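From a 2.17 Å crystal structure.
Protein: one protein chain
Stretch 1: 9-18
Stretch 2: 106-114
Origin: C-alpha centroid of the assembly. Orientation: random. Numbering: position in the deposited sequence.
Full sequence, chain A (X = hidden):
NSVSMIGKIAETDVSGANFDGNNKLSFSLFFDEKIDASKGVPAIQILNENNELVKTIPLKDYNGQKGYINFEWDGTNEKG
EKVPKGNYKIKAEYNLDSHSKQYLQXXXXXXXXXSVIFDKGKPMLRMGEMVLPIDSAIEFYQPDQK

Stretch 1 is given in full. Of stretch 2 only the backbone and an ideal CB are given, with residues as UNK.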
# COMPACT_ATOMS: atom_id res chain seq x y z
N ILE A 9 -7.92 -5.46 -7.32
CA ILE A 9 -8.85 -6.41 -7.90
C ILE A 9 -8.34 -7.78 -7.53
O ILE A 9 -7.14 -8.06 -7.65
CB ILE A 9 -8.97 -6.28 -9.44
CG1 ILE A 9 -9.29 -4.84 -9.83
CG2 ILE A 9 -10.04 -7.27 -9.99
CD1 ILE A 9 -10.72 -4.45 -9.62
N ALA A 10 -9.25 -8.62 -7.03
CA ALA A 10 -8.91 -10.00 -6.71
C ALA A 10 -9.64 -10.94 -7.66
O ALA A 10 -10.81 -10.71 -7.98
CB ALA A 10 -9.27 -10.32 -5.27
N GLU A 11 -8.93 -11.94 -8.15
CA GLU A 11 -9.53 -13.08 -8.84
C GLU A 11 -9.57 -14.22 -7.81
O GLU A 11 -8.54 -14.53 -7.21
CB GLU A 11 -8.71 -13.49 -10.07
CG GLU A 11 -8.47 -12.41 -11.12
CD GLU A 11 -9.66 -12.21 -12.04
OE1 GLU A 11 -10.52 -13.12 -12.13
OE2 GLU A 11 -9.77 -11.13 -12.66
N THR A 12 -10.72 -14.83 -7.56
CA THR A 12 -10.76 -15.97 -6.64
C THR A 12 -11.15 -17.26 -7.35
O THR A 12 -11.62 -17.23 -8.49
CB THR A 12 -11.74 -15.75 -5.48
OG1 THR A 12 -13.07 -15.99 -5.92
CG2 THR A 12 -11.63 -14.36 -4.92
N ASP A 13 -10.97 -18.40 -6.68
CA ASP A 13 -11.35 -19.68 -7.29
C ASP A 13 -12.84 -20.01 -7.09
O ASP A 13 -13.28 -21.11 -7.36
CB ASP A 13 -10.48 -20.84 -6.75
CG ASP A 13 -10.57 -21.01 -5.24
OD1 ASP A 13 -11.58 -20.60 -4.62
OD2 ASP A 13 -9.63 -21.56 -4.64
N VAL A 14 -13.62 -19.04 -6.60
CA VAL A 14 -15.07 -19.19 -6.54
C VAL A 14 -15.69 -18.66 -7.82
O VAL A 14 -15.72 -17.45 -8.04
CB VAL A 14 -15.66 -18.43 -5.35
CG1 VAL A 14 -17.18 -18.45 -5.39
CG2 VAL A 14 -15.12 -19.00 -4.04
N SER A 15 -16.18 -19.55 -8.68
CA SER A 15 -16.74 -19.13 -9.96
C SER A 15 -18.23 -19.47 -10.14
O SER A 15 -18.83 -19.09 -11.14
CB SER A 15 -15.94 -19.75 -11.10
OG SER A 15 -16.04 -21.16 -11.04
N GLY A 16 -18.81 -20.19 -9.18
CA GLY A 16 -20.20 -20.59 -9.30
C GLY A 16 -21.02 -20.24 -8.08
O GLY A 16 -20.48 -19.98 -7.02
N ALA A 17 -22.34 -20.24 -8.24
CA ALA A 17 -23.25 -20.06 -7.12
C ALA A 17 -24.19 -21.26 -7.02
O ALA A 17 -24.42 -21.96 -8.01
CB ALA A 17 -24.05 -18.78 -7.29
N ASN A 18 -24.73 -21.50 -5.83
CA ASN A 18 -25.61 -22.65 -5.65
C ASN A 18 -27.09 -22.33 -5.85
O ASN A 18 -27.62 -21.41 -5.23
CB ASN A 18 -25.43 -23.25 -4.27
CG ASN A 18 -26.36 -24.41 -4.02
OD1 ASN A 18 -27.40 -24.26 -3.37
ND2 ASN A 18 -26.02 -25.58 -4.57
N UNK A 106 -16.39 -10.52 -17.26
CA UNK A 106 -16.37 -10.62 -15.81
C UNK A 106 -17.14 -11.86 -15.39
O UNK A 106 -17.66 -12.60 -16.23
CB UNK A 106 -16.96 -9.37 -15.16
N UNK A 107 -17.19 -12.12 -14.09
CA UNK A 107 -17.72 -13.38 -13.58
C UNK A 107 -17.86 -13.23 -12.09
O UNK A 107 -17.25 -12.34 -11.49
CB UNK A 107 -16.83 -14.57 -13.94
N UNK A 108 -18.68 -14.09 -11.51
CA UNK A 108 -18.76 -14.21 -10.06
C UNK A 108 -17.39 -14.53 -9.46
O UNK A 108 -16.64 -15.34 -10.00
CB UNK A 108 -19.77 -15.29 -9.67
N UNK A 109 -17.05 -13.91 -8.33
CA UNK A 109 -15.83 -14.28 -7.63
C UNK A 109 -14.59 -13.50 -8.03
O UNK A 109 -13.47 -13.96 -7.84
CB UNK A 109 -15.56 -15.77 -7.85
N UNK A 110 -14.79 -12.32 -8.61
CA UNK A 110 -13.69 -11.40 -8.86
C UNK A 110 -14.19 -9.98 -8.68
O UNK A 110 -15.38 -9.71 -8.82
CB UNK A 110 -13.11 -11.60 -10.26
N UNK A 111 -13.29 -9.06 -8.38
CA UNK A 111 -13.68 -7.67 -8.26
C UNK A 111 -12.84 -6.94 -7.24
O UNK A 111 -11.92 -7.51 -6.64
CB UNK A 111 -15.16 -7.56 -7.89
N UNK A 112 -13.17 -5.67 -7.06
CA UNK A 112 -12.42 -4.87 -6.12
C UNK A 112 -12.59 -5.39 -4.70
O UNK A 112 -13.69 -5.74 -4.29
CB UNK A 112 -12.85 -3.41 -6.21
N UNK A 113 -11.49 -5.45 -3.97
CA UNK A 113 -11.58 -5.77 -2.56
C UNK A 113 -11.93 -4.53 -1.77
O UNK A 113 -11.13 -3.60 -1.68
CB UNK A 113 -10.27 -6.38 -2.05
N UNK A 114 -13.13 -4.52 -1.19
CA UNK A 114 -13.63 -3.32 -0.55
C UNK A 114 -13.23 -3.22 0.92
O UNK A 114 -13.15 -2.13 1.47
CB UNK A 114 -15.15 -3.27 -0.68

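Position 106 leads into the contact with its CA-to-CB bond sideways and nothing of stretch 1 within 5.5 Å of the ideal CB, so the visible atoms hardly restrict it. The deposited residue is Thr 106, whose OG1 bonds the side chain at 110.

At 107 the CA-to-CB bond points toward stretch 1, but across a gap wide enough that a short side chain would touch nothing. Beyond the gap lie several acceptors: the carboxylate of Glu 11 and the carbonyl oxygens of Thr 12 and Val 14. A long donor is called for, lysine or arginine, and the several acceptors favour the branched one. Arg 107 spans the distance with chi1 p and the next two angles t. Its NH1 and NH2 both bond Thr 12 O, at 3.1 and 3.0 Å, and this oxygen lies near the guanidinium plane, at its edge. NH2 also forms a salt bridge with Glu 11 OE1 (2.9 Å), although the hydrogen bond within it is weak. A water completes the link, donating to Glu 11 OE1 (2.8 Å) and accepting from Arg 107 NE (3.0 Å).

Position 108 also points toward stretch 1, its ideal CB 4.2 Å from Ser 15 O, with the methyl of Ala 17 farther along. Leucine, isoleucine, valine or methionine would suit such a site. Ile 108 reaches out with CD1 to 4.1 Å from Ala 17 CB.

At 109, with phi/psi of 91/22, a CB would be jammed against the preceding carbonyl oxygen, and the ideal CB lies 1.7 Å from Val 14 O, a clash. Glycine alone fits, and Gly 109 lets its CA approach Val 14 O to 3.2 Å in a CA-H...O contact. Its carbonyl oxygen accepts from both Thr 12 N (2.9 Å) and Thr 12 OG1 (2.8 Å).

Position 110 pairs with Glu 11 in an antiparallel, non-hydrogen-bonded bridge, and its CB lies on the same face of the sheet, 3.5 Å from Glu 11 OE1. A basic residue is the natural choice, with polar donors such as glutamine possible. Arg 110 answers with a salt bridge, NE to Glu 11 OE2 at 2.8 Å, while its NH1 bonds Thr 106 OG1 (2.9 Å).

At 111 the backbone angles of 149/-178 again demand glycine, although stretch 1 leaves the ideal CB room. Gly 111 makes the paired backbone bonds of the bridge, Ala 10 N to Gly 111 O (2.9 Å) and Gly 111 N to Ala 10 O (3.0 Å).

Position 112 shares the face of Ile 9, whose CD1 is 4.2 Å from the ideal CB; aliphatic residues or a long polar chain would fit. Glu 112 sets its CB against that methyl and extends its carboxylate beyond.

The CB at 113 is sideways, 5.2 Å from Ala 10 CB, suggesting a small or branched apolar residue. Val 113 brings CG2 to 3.7 Å from Ala 10 CB.

Position 114 is out of reach and unconstrained here; it is Glu 114.

Stretch 2 (106-114) TRIGRGEVE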
# COMPACT_ATOMS: atom_id res chain seq x y z
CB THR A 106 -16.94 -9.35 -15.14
OG1 THR A 106 -16.65 -9.39 -13.73
CG2 THR A 106 -18.43 -9.25 -15.36
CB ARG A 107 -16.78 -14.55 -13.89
CG ARG A 107 -15.39 -14.37 -13.28
CD ARG A 107 -14.66 -15.68 -13.11
NE ARG A 107 -13.28 -15.51 -12.63
CZ ARG A 107 -12.87 -15.81 -11.39
NH1 ARG A 107 -13.73 -16.28 -10.49
NH2 ARG A 107 -11.60 -15.63 -11.06
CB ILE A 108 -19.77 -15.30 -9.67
CG1 ILE A 108 -21.19 -14.76 -9.82
CG2 ILE A 108 -19.56 -15.78 -8.24
CD1 ILE A 108 -22.22 -15.67 -9.18
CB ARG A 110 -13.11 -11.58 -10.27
CG ARG A 110 -14.09 -11.22 -11.41
CD ARG A 110 -13.40 -11.17 -12.77
NE ARG A 110 -12.39 -10.11 -12.85
CZ ARG A 110 -12.67 -8.84 -13.16
NH1 ARG A 110 -13.92 -8.48 -13.40
NH2 ARG A 110 -11.71 -7.93 -13.20
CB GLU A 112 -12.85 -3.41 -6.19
CG GLU A 112 -11.97 -2.51 -5.34
CD GLU A 112 -12.30 -1.03 -5.52
OE1 GLU A 112 -13.50 -0.70 -5.69
OE2 GLU A 112 -11.35 -0.22 -5.49
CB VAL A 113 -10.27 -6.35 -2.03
CG1 VAL A 113 -10.42 -6.68 -0.55
CG2 VAL A 113 -9.89 -7.58 -2.85
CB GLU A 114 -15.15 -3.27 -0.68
CG GLU A 114 -15.62 -3.24 -2.12
CD GLU A 114 -17.12 -3.25 -2.24
OE1 GLU A 114 -17.74 -4.24 -1.79
OE2 GLU A 114 -17.68 -2.27 -2.78
O HOH W 1 -11.72 -13.87 -14.53
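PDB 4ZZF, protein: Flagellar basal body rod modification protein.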